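Local structure of nucleoporin nup120 (Schizosaccharomyces pombe, 4GQ2) at residues F17-T22 against K100-I105; Q72-S77 against L84-V89; H902-L907 against I914-F919. The protein serves as a structural component of the nuclear pore complex, whose nucleoporins can also dock transiently associated nuclear transport factors. All coordinates share one frame; numbering follows the deposited sequence.

Interaction 1 (F17-T22 against K100-I105)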
ATOM      1  N   PHE A  17      13.565  -0.676   2.268  1.00 39.98           N
ATOM      2  CA  PHE A  17      14.234  -0.465   3.555  1.00 39.17           C
ATOM      3  C   PHE A  17      13.874   0.888   4.185  1.00 46.94           C
ATOM      4  O   PHE A  17      14.429   1.243   5.223  1.00 46.94           O
ATOM      5  CB  PHE A  17      15.753  -0.555   3.373  1.00 35.67           C
ATOM      6  CG  PHE A  17      16.299  -1.954   3.422  1.00 34.81           C
ATOM      7  CD1 PHE A  17      15.977  -2.887   2.441  1.00 33.45           C
ATOM      8  CD2 PHE A  17      17.159  -2.339   4.446  1.00 40.27           C
ATOM      9  CE1 PHE A  17      16.486  -4.183   2.491  1.00 41.80           C
ATOM     10  CE2 PHE A  17      17.680  -3.629   4.496  1.00 40.74           C
ATOM     11  CZ  PHE A  17      17.344  -4.554   3.517  1.00 36.63           C
ATOM     12  N   CYS A  18      12.956   1.639   3.564  1.00 38.03           N
ATOM     13  CA  CYS A  18      12.590   2.993   4.031  1.00 44.95           C
ATOM     14  C   CYS A  18      13.802   3.915   4.171  1.00 48.27           C
ATOM     15  O   CYS A  18      13.921   4.660   5.146  1.00 48.17           O
ATOM     16  CB  CYS A  18      11.827   2.953   5.359  1.00 35.88           C
ATOM     17  SG  CYS A  18      10.443   1.806   5.397  1.00 36.57           S
ATOM     18  N   LEU A  19      14.695   3.866   3.190  1.00 40.02           N
ATOM     19  CA  LEU A  19      15.898   4.669   3.233  1.00 35.34           C
ATOM     20  C   LEU A  19      15.689   5.998   2.527  1.00 38.86           C
ATOM     21  O   LEU A  19      14.907   6.091   1.583  1.00 41.54           O
ATOM     22  CB  LEU A  19      17.058   3.913   2.592  1.00 32.58           C
ATOM     23  CG  LEU A  19      17.529   2.599   3.231  1.00 37.32           C
ATOM     24  CD1 LEU A  19      18.792   2.108   2.530  1.00 36.56           C
ATOM     25  CD2 LEU A  19      17.757   2.707   4.738  1.00 34.56           C
ATOM     26  N   GLU A  20      16.398   7.019   2.995  1.00 42.64           N
ATOM     27  CA  GLU A  20      16.366   8.347   2.388  1.00 46.91           C
ATOM     28  C   GLU A  20      17.421   8.528   1.299  1.00 47.79           C
ATOM     29  O   GLU A  20      17.250   9.348   0.394  1.00 50.89           O
ATOM     30  CB  GLU A  20      16.531   9.421   3.460  1.00 51.83           C
ATOM     31  CG  GLU A  20      15.294   9.629   4.323  1.00 57.62           C
ATOM     32  CD  GLU A  20      15.518  10.629   5.443  1.00 67.26           C
ATOM     33  OE1 GLU A  20      14.727  10.620   6.410  1.00 73.61           O
ATOM     34  OE2 GLU A  20      16.483  11.423   5.366  1.00 62.77           O
ATOM     35  N   GLY A  21      18.514   7.771   1.386  1.00 50.62           N
ATOM     36  CA  GLY A  21      19.557   7.829   0.368  1.00 43.33           C
ATOM     37  C   GLY A  21      20.732   6.888   0.567  1.00 46.15           C
ATOM     38  O   GLY A  21      20.690   5.968   1.388  1.00 41.35           O
ATOM     39  N   THR A  22      21.785   7.138  -0.204  1.00 45.88           N
ATOM     40  CA  THR A  22      22.955   6.279  -0.263  1.00 43.20           C
ATOM     41  C   THR A  22      24.198   7.143  -0.079  1.00 44.43           C
ATOM     42  O   THR A  22      24.351   8.163  -0.757  1.00 40.54           O
ATOM     43  CB  THR A  22      23.038   5.587  -1.640  1.00 40.66           C
ATOM     44  OG1 THR A  22      21.818   4.876  -1.901  1.00 45.85           O
ATOM     45  CG2 THR A  22      24.214   4.631  -1.699  1.00 35.27           C
ATOM     46  N   LYS A 100      18.889   5.251   8.127  1.00 44.59           N
ATOM     47  CA  LYS A 100      18.100   5.858   7.058  1.00 44.55           C
ATOM     48  C   LYS A 100      18.883   5.887   5.758  1.00 42.03           C
ATOM     49  O   LYS A 100      18.414   6.419   4.746  1.00 34.93           O
ATOM     50  CB  LYS A 100      17.687   7.278   7.447  1.00 52.23           C
ATOM     51  CG  LYS A 100      16.654   7.374   8.561  1.00 56.27           C
ATOM     52  CD  LYS A 100      16.651   8.779   9.147  1.00 62.26           C
ATOM     53  CE  LYS A 100      15.375   9.083   9.915  1.00 72.30           C
ATOM     54  NZ  LYS A 100      15.421  10.438  10.541  1.00 71.83           N
ATOM     55  N   PHE A 101      20.086   5.319   5.788  1.00 41.99           N
ATOM     56  CA  PHE A 101      20.971   5.339   4.627  1.00 43.36           C
ATOM     57  C   PHE A 101      21.697   4.018   4.483  1.00 43.91           C
ATOM     58  O   PHE A 101      21.987   3.348   5.484  1.00 42.27           O
ATOM     59  CB  PHE A 101      21.993   6.488   4.732  1.00 43.88           C
ATOM     60  CG  PHE A 101      21.364   7.837   4.943  1.00 44.91           C
ATOM     61  CD1 PHE A 101      20.902   8.582   3.858  1.00 48.00           C
ATOM     62  CD2 PHE A 101      21.195   8.347   6.230  1.00 44.82           C
ATOM     63  CE1 PHE A 101      20.296   9.817   4.052  1.00 43.32           C
ATOM     64  CE2 PHE A 101      20.584   9.578   6.430  1.00 45.70           C
ATOM     65  CZ  PHE A 101      20.138  10.313   5.338  1.00 49.87           C
ATOM     66  N   ASN A 102      21.976   3.647   3.236  1.00 40.41           N
ATOM     67  CA  ASN A 102      22.912   2.569   2.945  1.00 42.18           C
ATOM     68  C   ASN A 102      24.209   3.166   2.400  1.00 42.12           C
ATOM     69  O   ASN A 102      24.302   4.375   2.179  1.00 50.13           O
ATOM     70  CB  ASN A 102      22.306   1.551   1.965  1.00 43.12           C
ATOM     71  CG  ASN A 102      22.206   2.082   0.548  1.00 39.32           C
ATOM     72  OD1 ASN A 102      21.825   3.225   0.324  1.00 42.42           O
ATOM     73  ND2 ASN A 102      22.555   1.250  -0.414  1.00 42.63           N
ATOM     74  N   VAL A 103      25.218   2.329   2.205  1.00 43.31           N
ATOM     75  CA  VAL A 103      26.455   2.803   1.601  1.00 45.42           C
ATOM     76  C   VAL A 103      26.792   2.023   0.344  1.00 41.25           C
ATOM     77  O   VAL A 103      26.556   0.818   0.269  1.00 42.36           O
ATOM     78  CB  VAL A 103      27.645   2.930   2.612  1.00 48.46           C
ATOM     79  CG1 VAL A 103      27.366   2.227   3.929  1.00 41.95           C
ATOM     80  CG2 VAL A 103      28.975   2.482   2.009  1.00 41.36           C
ATOM     81  N   LYS A 104      27.288   2.742  -0.657  1.00 44.03           N
ATOM     82  CA  LYS A 104      27.743   2.148  -1.904  1.00 43.45           C
ATOM     83  C   LYS A 104      29.198   2.553  -2.133  1.00 47.47           C
ATOM     84  O   LYS A 104      29.515   3.746  -2.234  1.00 35.60           O
ATOM     85  CB  LYS A 104      26.858   2.590  -3.068  1.00 38.10           C
ATOM     86  CG  LYS A 104      27.379   2.193  -4.443  1.00 42.70           C
ATOM     87  CD  LYS A 104      26.445   2.630  -5.560  1.00 37.94           C
ATOM     88  CE  LYS A 104      25.072   1.989  -5.427  1.00 38.76           C
ATOM     89  NZ  LYS A 104      24.256   2.189  -6.652  1.00 41.03           N
ATOM     90  N   ILE A 105      30.062   1.543  -2.205  1.00 41.89           N
ATOM     91  CA  ILE A 105      31.498   1.729  -2.334  1.00 39.08           C
ATOM     92  C   ILE A 105      31.913   1.321  -3.736  1.00 35.33           C
ATOM     93  O   ILE A 105      31.636   0.206  -4.167  1.00 47.10           O
ATOM     94  CB  ILE A 105      32.254   0.893  -1.279  1.00 38.00           C
ATOM     95  CG1 ILE A 105      31.843   1.345   0.124  1.00 44.22           C
ATOM     96  CG2 ILE A 105      33.761   1.022  -1.456  1.00 37.24           C
ATOM     97  CD1 ILE A 105      32.195   0.400   1.251  1.00 33.54           C
TER
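Two backbone hydrogen bonds join F17-T22 to K100-I105. The N of E20 donates to the O of K100 at 2.7 Å, with an N-H...O angle of 159°. Further along, the N of N102 donates to the O of G21 at 3.2 Å. Both donors lie in the plane of the carbonyl they meet. The same O of G21 also takes a CA-H...O contact from the CA of F101. G21 pairs with F101 and T22 with N102, both in parallel register.

Side chains fill in around this ladder. L19 crosses N102 at about a right angle. The CD1 of L19 rests 3.6 Å from the CB of N102. The CD2 of L19 lies 3.5 Å from the C of K100. T22 turns CG2 anti to its backbone N, which brings that methyl to 3.6 Å from the CB of K104. The CD1 of F101 approaches the N of G21 obliquely, at 3.5 Å. The CE1 of F101 comes to 3.8 Å from the CB of E20, and the N of T22 sits at the ring edge. E20 and K100 extend side by side in the same direction. The OE1 of E20 stops 4.2 Å from the NZ of K100, so these opposite charges are near but not in contact.

Further out, L19 leans on F87. F17 meets the ring of F87 edge-to-face and stacks on F673. The backbone of N102 and K104 goes on to bond L23. The arrangement is consistent with a beta-propeller blade, here with a parallel strand added at its edge.

Interaction 2 (Q72-S77 against L84-V89)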
ATOM      1  N   GLN A  72      25.202  -4.747  15.468  1.00 71.88           N
ATOM      2  CA  GLN A  72      24.808  -4.317  14.135  1.00 80.46           C
ATOM      3  C   GLN A  72      24.914  -5.510  13.190  1.00 66.95           C
ATOM      4  O   GLN A  72      25.880  -6.274  13.249  1.00 54.13           O
ATOM      5  CB  GLN A  72      25.650  -3.137  13.641  1.00 84.66           C
ATOM      6  CG  GLN A  72      24.942  -2.311  12.571  1.00 90.06           C
ATOM      7  CD  GLN A  72      25.481  -0.896  12.428  1.00 85.64           C
ATOM      8  OE1 GLN A  72      26.654  -0.628  12.697  1.00 88.79           O
ATOM      9  NE2 GLN A  72      24.618   0.022  11.995  1.00 66.13           N
ATOM     10  N   THR A  73      23.897  -5.679  12.347  1.00 53.10           N
ATOM     11  CA  THR A  73      23.843  -6.784  11.399  1.00 48.63           C
ATOM     12  C   THR A  73      23.787  -6.201   9.992  1.00 44.59           C
ATOM     13  O   THR A  73      22.830  -5.523   9.622  1.00 47.18           O
ATOM     14  CB  THR A  73      22.648  -7.718  11.678  1.00 49.60           C
ATOM     15  OG1 THR A  73      22.675  -8.141  13.049  1.00 61.23           O
ATOM     16  CG2 THR A  73      22.703  -8.943  10.795  1.00 42.42           C
ATOM     17  N   LEU A  74      24.837  -6.458   9.223  1.00 44.58           N
ATOM     18  CA  LEU A  74      25.043  -5.784   7.951  1.00 40.65           C
ATOM     19  C   LEU A  74      25.022  -6.737   6.774  1.00 43.63           C
ATOM     20  O   LEU A  74      25.659  -7.789   6.797  1.00 39.65           O
ATOM     21  CB  LEU A  74      26.363  -5.009   7.974  1.00 40.78           C
ATOM     22  CG  LEU A  74      26.515  -3.950   9.075  1.00 45.24           C
ATOM     23  CD1 LEU A  74      27.918  -3.358   9.036  1.00 41.36           C
ATOM     24  CD2 LEU A  74      25.452  -2.857   8.954  1.00 40.83           C
ATOM     25  N   ARG A  75      24.295  -6.354   5.734  1.00 37.74           N
ATOM     26  CA  ARG A  75      24.224  -7.160   4.540  1.00 40.13           C
ATOM     27  C   ARG A  75      25.009  -6.510   3.409  1.00 38.68           C
ATOM     28  O   ARG A  75      24.706  -5.391   2.985  1.00 41.59           O
ATOM     29  CB  ARG A  75      22.762  -7.407   4.154  1.00 43.07           C
ATOM     30  CG  ARG A  75      22.517  -7.729   2.690  1.00 35.22           C
ATOM     31  CD  ARG A  75      23.023  -9.101   2.282  1.00 34.19           C
ATOM     32  NE  ARG A  75      23.021  -9.182   0.824  1.00 37.13           N
ATOM     33  CZ  ARG A  75      22.104  -9.817   0.104  1.00 36.06           C
ATOM     34  NH1 ARG A  75      21.115 -10.475   0.702  1.00 31.34           N
ATOM     35  NH2 ARG A  75      22.180  -9.794  -1.222  1.00 33.88           N
ATOM     36  N   TRP A  76      26.027  -7.228   2.937  1.00 37.66           N
ATOM     37  CA  TRP A  76      26.865  -6.766   1.840  1.00 33.62           C
ATOM     38  C   TRP A  76      26.542  -7.505   0.589  1.00 35.64           C
ATOM     39  O   TRP A  76      26.154  -8.673   0.625  1.00 37.02           O
ATOM     40  CB  TRP A  76      28.346  -6.927   2.166  1.00 39.49           C
ATOM     41  CG  TRP A  76      28.780  -8.347   2.457  1.00 37.72           C
ATOM     42  CD1 TRP A  76      28.770  -8.999   3.685  1.00 37.05           C
ATOM     43  CD2 TRP A  76      29.327  -9.332   1.511  1.00 31.67           C
ATOM     44  NE1 TRP A  76      29.252 -10.280   3.568  1.00 37.85           N
ATOM     45  CE2 TRP A  76      29.605 -10.546   2.297  1.00 35.02           C
ATOM     46  CE3 TRP A  76      29.606  -9.334   0.150  1.00 33.10           C
ATOM     47  CZ2 TRP A  76      30.132 -11.700   1.717  1.00 33.62           C
ATOM     48  CZ3 TRP A  76      30.146 -10.503  -0.427  1.00 35.81           C
ATOM     49  CH2 TRP A  76      30.398 -11.656   0.337  1.00 30.23           C
ATOM     50  N   SER A  77      26.685  -6.819  -0.537  1.00 33.46           N
ATOM     51  CA  SER A  77      26.497  -7.440  -1.838  1.00 34.99           C
ATOM     52  C   SER A  77      27.536  -6.840  -2.778  1.00 34.11           C
ATOM     53  O   SER A  77      27.968  -5.696  -2.587  1.00 33.82           O
ATOM     54  CB  SER A  77      25.073  -7.182  -2.356  1.00 35.26           C
ATOM     55  OG  SER A  77      24.092  -7.578  -1.399  1.00 35.45           O
ATOM     56  N   LEU A  84      30.356  -2.348  -4.085  1.00 36.58           N
ATOM     57  CA  LEU A  84      29.959  -3.114  -2.910  1.00 36.47           C
ATOM     58  C   LEU A  84      28.959  -2.264  -2.125  1.00 38.36           C
ATOM     59  O   LEU A  84      29.268  -1.136  -1.736  1.00 43.90           O
ATOM     60  CB  LEU A  84      31.187  -3.484  -2.067  1.00 38.78           C
ATOM     61  CG  LEU A  84      31.210  -3.742  -0.547  1.00 47.94           C
ATOM     62  CD1 LEU A  84      30.085  -4.616  -0.014  1.00 51.16           C
ATOM     63  CD2 LEU A  84      32.553  -4.356  -0.172  1.00 49.98           C
ATOM     64  N   THR A  85      27.756  -2.795  -1.924  1.00 36.04           N
ATOM     65  CA  THR A  85      26.724  -2.080  -1.178  1.00 38.86           C
ATOM     66  C   THR A  85      26.534  -2.698   0.191  1.00 36.29           C
ATOM     67  O   THR A  85      26.646  -3.911   0.343  1.00 42.21           O
ATOM     68  CB  THR A  85      25.366  -2.098  -1.898  1.00 39.48           C
ATOM     69  OG1 THR A  85      24.862  -3.441  -1.929  1.00 40.55           O
ATOM     70  CG2 THR A  85      25.489  -1.544  -3.319  1.00 33.06           C
ATOM     71  N   ILE A  86      26.254  -1.855   1.181  1.00 36.93           N
ATOM     72  CA  ILE A  86      26.001  -2.325   2.541  1.00 42.54           C
ATOM     73  C   ILE A  86      24.678  -1.785   3.070  1.00 36.01           C
ATOM     74  O   ILE A  86      24.469  -0.574   3.122  1.00 39.56           O
ATOM     75  CB  ILE A  86      27.128  -1.916   3.514  1.00 42.15           C
ATOM     76  CG1 ILE A  86      28.490  -2.352   2.975  1.00 46.56           C
ATOM     77  CG2 ILE A  86      26.881  -2.508   4.897  1.00 44.41           C
ATOM     78  CD1 ILE A  86      29.659  -1.574   3.542  1.00 51.30           C
ATOM     79  N   PHE A  87      23.798  -2.702   3.461  1.00 35.55           N
ATOM     80  CA  PHE A  87      22.513  -2.375   4.065  1.00 34.29           C
ATOM     81  C   PHE A  87      22.455  -2.882   5.508  1.00 35.43           C
ATOM     82  O   PHE A  87      22.817  -4.025   5.787  1.00 39.53           O
ATOM     83  CB  PHE A  87      21.390  -3.028   3.266  1.00 32.81           C
ATOM     84  CG  PHE A  87      21.071  -2.339   1.964  1.00 33.66           C
ATOM     85  CD1 PHE A  87      21.924  -2.443   0.868  1.00 31.99           C
ATOM     86  CD2 PHE A  87      19.888  -1.611   1.823  1.00 31.05           C
ATOM     87  CE1 PHE A  87      21.614  -1.819  -0.342  1.00 38.58           C
ATOM     88  CE2 PHE A  87      19.572  -0.986   0.623  1.00 35.50           C
ATOM     89  CZ  PHE A  87      20.434  -1.097  -0.468  1.00 38.86           C
ATOM     90  N   ASP A  88      22.000  -2.033   6.425  1.00 35.86           N
ATOM     91  CA  ASP A  88      21.752  -2.455   7.802  1.00 35.56           C
ATOM     92  C   ASP A  88      20.481  -3.309   7.850  1.00 39.85           C
ATOM     93  O   ASP A  88      19.399  -2.856   7.474  1.00 34.61           O
ATOM     94  CB  ASP A  88      21.629  -1.238   8.726  1.00 32.51           C
ATOM     95  CG  ASP A  88      21.442  -1.620  10.195  1.00 42.77           C
ATOM     96  OD1 ASP A  88      21.145  -2.795  10.485  1.00 47.78           O
ATOM     97  OD2 ASP A  88      21.586  -0.741  11.071  1.00 51.74           O
ATOM     98  N   VAL A  89      20.616  -4.547   8.312  1.00 39.41           N
ATOM     99  CA  VAL A  89      19.485  -5.471   8.357  1.00 38.62           C
ATOM    100  C   VAL A  89      19.192  -5.930   9.781  1.00 40.59           C
ATOM    101  O   VAL A  89      18.582  -6.985   9.983  1.00 33.63           O
ATOM    102  CB  VAL A  89      19.695  -6.688   7.425  1.00 39.14           C
ATOM    103  CG1 VAL A  89      19.813  -6.240   5.975  1.00 33.92           C
ATOM    104  CG2 VAL A  89      20.933  -7.482   7.835  1.00 37.26           C
TER
HETATM  105  O   HOH W   1      24.256  -5.299   0.179  1.00 33.46           O
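Backbone bonding carries most of this antiparallel pair. R75 and F87 form a hydrogen-bonded pair: the N of R75 reaches the O of F87 at 2.8 Å, and the N of F87 reaches the O of R75 at 2.9 Å. S77 and T85 exchange a second such couple. The N of V89 donates to the O of T73 at 2.8 Å, nearly along the C=O axis. Between the bonded pairs, the CA of W76 makes a CA-H...O contact with the O of T85.

Polar side chains add further bonds. R75 bends at chi2 (71°) and grips the OG of S77 side-on with NE and NH2, each at 2.9 Å. A water donates to the O of R75 and the O of T85 and also bonds the OG of S77. The NE2 of Q72, on a poorly ordered side chain, meets the OD2 of D88 from above the carboxylate plane. The OD1 of D88 bonds the OG of S90, its strongest polar partner, and OD2 also bonds the OG of S99.

Apolar contacts are small. The CB of W76 touches the CD1 of L84 at 3.6 Å, and the CB of L74 the CG2 of I86 at 4.0 Å.

R75 also bonds the backbone O of Y536 and K539. These neutral oxygens would probably stabilise its buried charge and hold the guanidinium in one orientation.

Interaction 3 (H902-L907 against I914-F919)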
ATOM      1  N   HIS A 902     -14.673  23.889  22.956  1.00 42.45           N
ATOM      2  CA  HIS A 902     -13.548  23.277  22.268  1.00 39.55           C
ATOM      3  C   HIS A 902     -13.696  23.354  20.772  1.00 34.67           C
ATOM      4  O   HIS A 902     -12.764  23.732  20.068  1.00 32.16           O
ATOM      5  CB  HIS A 902     -13.376  21.835  22.693  1.00 37.07           C
ATOM      6  CG  HIS A 902     -12.366  21.090  21.867  1.00 39.22           C
ATOM      7  ND1 HIS A 902     -12.699  20.049  21.088  1.00 40.00           N
ATOM      8  CD2 HIS A 902     -11.002  21.291  21.696  1.00 40.77           C
ATOM      9  CE1 HIS A 902     -11.602  19.594  20.463  1.00 41.49           C
ATOM     10  NE2 HIS A 902     -10.565  20.357  20.833  1.00 41.19           N
ATOM     11  N   LEU A 903     -14.875  22.999  20.279  1.00 34.34           N
ATOM     12  CA  LEU A 903     -15.165  23.083  18.855  1.00 40.98           C
ATOM     13  C   LEU A 903     -14.995  24.491  18.319  1.00 46.16           C
ATOM     14  O   LEU A 903     -14.362  24.690  17.281  1.00 43.31           O
ATOM     15  CB  LEU A 903     -16.570  22.568  18.559  1.00 40.87           C
ATOM     16  CG  LEU A 903     -16.716  21.061  18.756  1.00 39.67           C
ATOM     17  CD1 LEU A 903     -17.971  20.572  18.052  1.00 42.13           C
ATOM     18  CD2 LEU A 903     -15.487  20.338  18.236  1.00 33.36           C
ATOM     19  N   SER A 904     -15.536  25.466  19.044  1.00 52.68           N
ATOM     20  CA  SER A 904     -15.396  26.870  18.675  1.00 48.17           C
ATOM     21  C   SER A 904     -13.938  27.253  18.431  1.00 47.87           C
ATOM     22  O   SER A 904     -13.605  27.794  17.373  1.00 46.24           O
ATOM     23  CB  SER A 904     -15.998  27.769  19.751  1.00 46.41           C
ATOM     24  OG  SER A 904     -15.920  29.120  19.352  1.00 48.42           O
ATOM     25  N   LYS A 905     -13.075  26.948  19.400  1.00 44.61           N
ATOM     26  CA  LYS A 905     -11.647  27.272  19.309  1.00 53.00           C
ATOM     27  C   LYS A 905     -10.978  26.499  18.171  1.00 56.79           C
ATOM     28  O   LYS A 905     -10.008  26.978  17.579  1.00 47.37           O
ATOM     29  CB  LYS A 905     -10.920  26.973  20.634  1.00 51.35           C
ATOM     30  CG  LYS A 905     -11.374  27.800  21.832  1.00 51.77           C
ATOM     31  CD  LYS A 905     -10.975  27.151  23.153  1.00 67.24           C
ATOM     32  CE  LYS A 905      -9.743  27.796  23.777  1.00 69.59           C
ATOM     33  NZ  LYS A 905     -10.097  29.025  24.544  1.00 70.57           N
ATOM     34  N   LYS A 906     -11.499  25.306  17.875  1.00 50.26           N
ATOM     35  CA  LYS A 906     -10.916  24.452  16.845  1.00 55.77           C
ATOM     36  C   LYS A 906     -11.281  24.943  15.446  1.00 50.09           C
ATOM     37  O   LYS A 906     -10.425  25.022  14.572  1.00 48.12           O
ATOM     38  CB  LYS A 906     -11.326  22.987  17.030  1.00 53.78           C
ATOM     39  CG  LYS A 906     -10.432  21.996  16.300  1.00 50.58           C
ATOM     40  CD  LYS A 906      -9.139  21.781  17.067  1.00 60.79           C
ATOM     41  CE  LYS A 906      -8.045  21.219  16.183  1.00 57.85           C
ATOM     42  NZ  LYS A 906      -6.713  21.563  16.750  1.00 62.24           N
ATOM     43  N   LEU A 907     -12.549  25.277  15.238  1.00 48.40           N
ATOM     44  CA  LEU A 907     -12.960  25.857  13.969  1.00 53.50           C
ATOM     45  C   LEU A 907     -12.242  27.186  13.744  1.00 59.59           C
ATOM     46  O   LEU A 907     -11.935  27.544  12.605  1.00 55.72           O
ATOM     47  CB  LEU A 907     -14.477  26.042  13.913  1.00 50.09           C
ATOM     48  CG  LEU A 907     -15.398  24.884  13.489  1.00 66.71           C
ATOM     49  CD1 LEU A 907     -14.946  24.218  12.194  1.00 56.25           C
ATOM     50  CD2 LEU A 907     -15.555  23.850  14.592  1.00 72.35           C
ATOM     51  N   ILE A 914     -17.510  31.442  10.865  1.00 57.02           N
ATOM     52  CA  ILE A 914     -18.969  31.365  11.017  1.00 61.64           C
ATOM     53  C   ILE A 914     -19.376  30.228  11.956  1.00 61.29           C
ATOM     54  O   ILE A 914     -20.242  30.402  12.817  1.00 57.20           O
ATOM     55  CB  ILE A 914     -19.696  31.191   9.655  1.00 69.58           C
ATOM     56  CG1 ILE A 914     -19.135  32.152   8.590  1.00 76.63           C
ATOM     57  CG2 ILE A 914     -21.208  31.351   9.816  1.00 61.31           C
ATOM     58  CD1 ILE A 914     -19.538  33.609   8.750  1.00 80.77           C
ATOM     59  N   ASP A 915     -18.750  29.067  11.770  1.00 58.49           N
ATOM     60  CA  ASP A 915     -19.026  27.888  12.585  1.00 53.97           C
ATOM     61  C   ASP A 915     -18.434  28.042  13.987  1.00 52.67           C
ATOM     62  O   ASP A 915     -19.048  27.623  14.979  1.00 53.65           O
ATOM     63  CB  ASP A 915     -18.463  26.633  11.915  1.00 57.53           C
ATOM     64  CG  ASP A 915     -18.963  26.450  10.500  1.00 51.26           C
ATOM     65  OD1 ASP A 915     -20.143  26.082  10.314  1.00 44.20           O
ATOM     66  OD2 ASP A 915     -18.165  26.665   9.568  1.00 61.47           O
ATOM     67  N   ALA A 916     -17.242  28.633  14.062  1.00 46.15           N
ATOM     68  CA  ALA A 916     -16.610  28.954  15.346  1.00 50.61           C
ATOM     69  C   ALA A 916     -17.504  29.861  16.191  1.00 56.15           C
ATOM     70  O   ALA A 916     -17.521  29.750  17.416  1.00 51.23           O
ATOM     71  CB  ALA A 916     -15.251  29.603  15.132  1.00 45.37           C
ATOM     72  N   LEU A 917     -18.243  30.749  15.522  1.00 55.08           N
ATOM     73  CA  LEU A 917     -19.167  31.671  16.172  1.00 52.75           C
ATOM     74  C   LEU A 917     -20.382  30.896  16.665  1.00 51.98           C
ATOM     75  O   LEU A 917     -20.761  31.002  17.833  1.00 59.11           O
ATOM     76  CB  LEU A 917     -19.604  32.764  15.184  1.00 62.55           C
ATOM     77  CG  LEU A 917     -20.067  34.170  15.606  1.00 66.20           C
ATOM     78  CD1 LEU A 917     -20.303  35.023  14.366  1.00 75.78           C
ATOM     79  CD2 LEU A 917     -21.314  34.185  16.471  1.00 48.23           C
ATOM     80  N   GLU A 918     -20.982  30.114  15.768  1.00 52.61           N
ATOM     81  CA  GLU A 918     -22.189  29.351  16.081  1.00 52.86           C
ATOM     82  C   GLU A 918     -21.968  28.368  17.230  1.00 52.03           C
ATOM     83  O   GLU A 918     -22.830  28.226  18.100  1.00 49.89           O
ATOM     84  CB  GLU A 918     -22.738  28.655  14.831  1.00 57.61           C
ATOM     85  CG  GLU A 918     -23.300  29.639  13.804  1.00 88.14           C
ATOM     86  CD  GLU A 918     -24.007  28.978  12.627  1.00 90.46           C
ATOM     87  OE1 GLU A 918     -23.964  27.734  12.513  1.00 94.83           O
ATOM     88  OE2 GLU A 918     -24.610  29.712  11.809  1.00 73.77           O
ATOM     89  N   PHE A 919     -20.804  27.716  17.250  1.00 44.75           N
ATOM     90  CA  PHE A 919     -20.477  26.777  18.327  1.00 49.66           C
ATOM     91  C   PHE A 919     -20.260  27.492  19.654  1.00 50.86           C
ATOM     92  O   PHE A 919     -20.536  26.932  20.718  1.00 42.54           O
ATOM     93  CB  PHE A 919     -19.250  25.917  17.980  1.00 46.99           C
ATOM     94  CG  PHE A 919     -19.567  24.729  17.115  1.00 44.65           C
ATOM     95  CD1 PHE A 919     -20.505  23.787  17.521  1.00 44.24           C
ATOM     96  CD2 PHE A 919     -18.925  24.549  15.897  1.00 48.47           C
ATOM     97  CE1 PHE A 919     -20.803  22.692  16.726  1.00 47.57           C
ATOM     98  CE2 PHE A 919     -19.216  23.455  15.095  1.00 49.51           C
ATOM     99  CZ  PHE A 919     -20.155  22.526  15.510  1.00 43.49           C
TER
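Segments 902-907 and 914-919 run antiparallel, their axes 166° apart in direction and 7.7 Å apart at closest. S904 and A916 are the nearest pair, with CA atoms 4.1 Å apart. Their small side chains are consistent with this close approach. The CB of A916 is a low bump that settles 3.3 Å from the O of S904 and 3.8 Å from the CB of L907. S904 turns OG anti to its backbone N (chi1 -177°). From there the OG of S904 donates to the O of A916 at 2.6 Å, in the carbonyl plane and on a lone pair.

The larger bump is F919. The CB of F919 sits 3.9 Å from the N of S904, and its ring reaches past S904 to meet L903 and L907. The CD1 of L903 lies over one face of the F919 ring in a CH-pi contact, 4.0 Å from the centroid. The CD2 of L907 approaches obliquely, 3.7 Å from the CD2 of F919. The CG of L907 also leans on the CB of D915, so L907 fits among D915, A916 and F919. An alanine in place of F919 has no ring for L903 and L907 to pack on, which would probably loosen the contact between the helices.

D915 makes a salt bridge with a basic side chain of another protein's chain, while E941 bonds the OG of S904. Helix 856-864 borders the side of L903, L907, D915 and F919, with F863 on both leucines. Helix 932-949 borders S904 and A916 through T945, and helix 881-889 touches H902 and K905.

In the fold
Interactions 1 and 2 belong to one five-stranded sheet, with centres 10 Å apart. Strand 83-88 and strand 101-106 are neighbours in it. Probable backbone hydrogen bonds from I86 to V103 and from I105 to L84 join the two contacts directly. Interaction 2 is buried within the sheet, and its pairing is antiparallel. Interaction 1 is parallel, lies at the sheet's edge and is partly buried, with exposed E20 at its border. Interaction 3 is in a separate helical region, with nearest atoms about 26 Å from interaction 1 and about 36 Å from interaction 2. It is buried too, but side chains do most of its work, whereas main-chain bonds dominate the strand contacts.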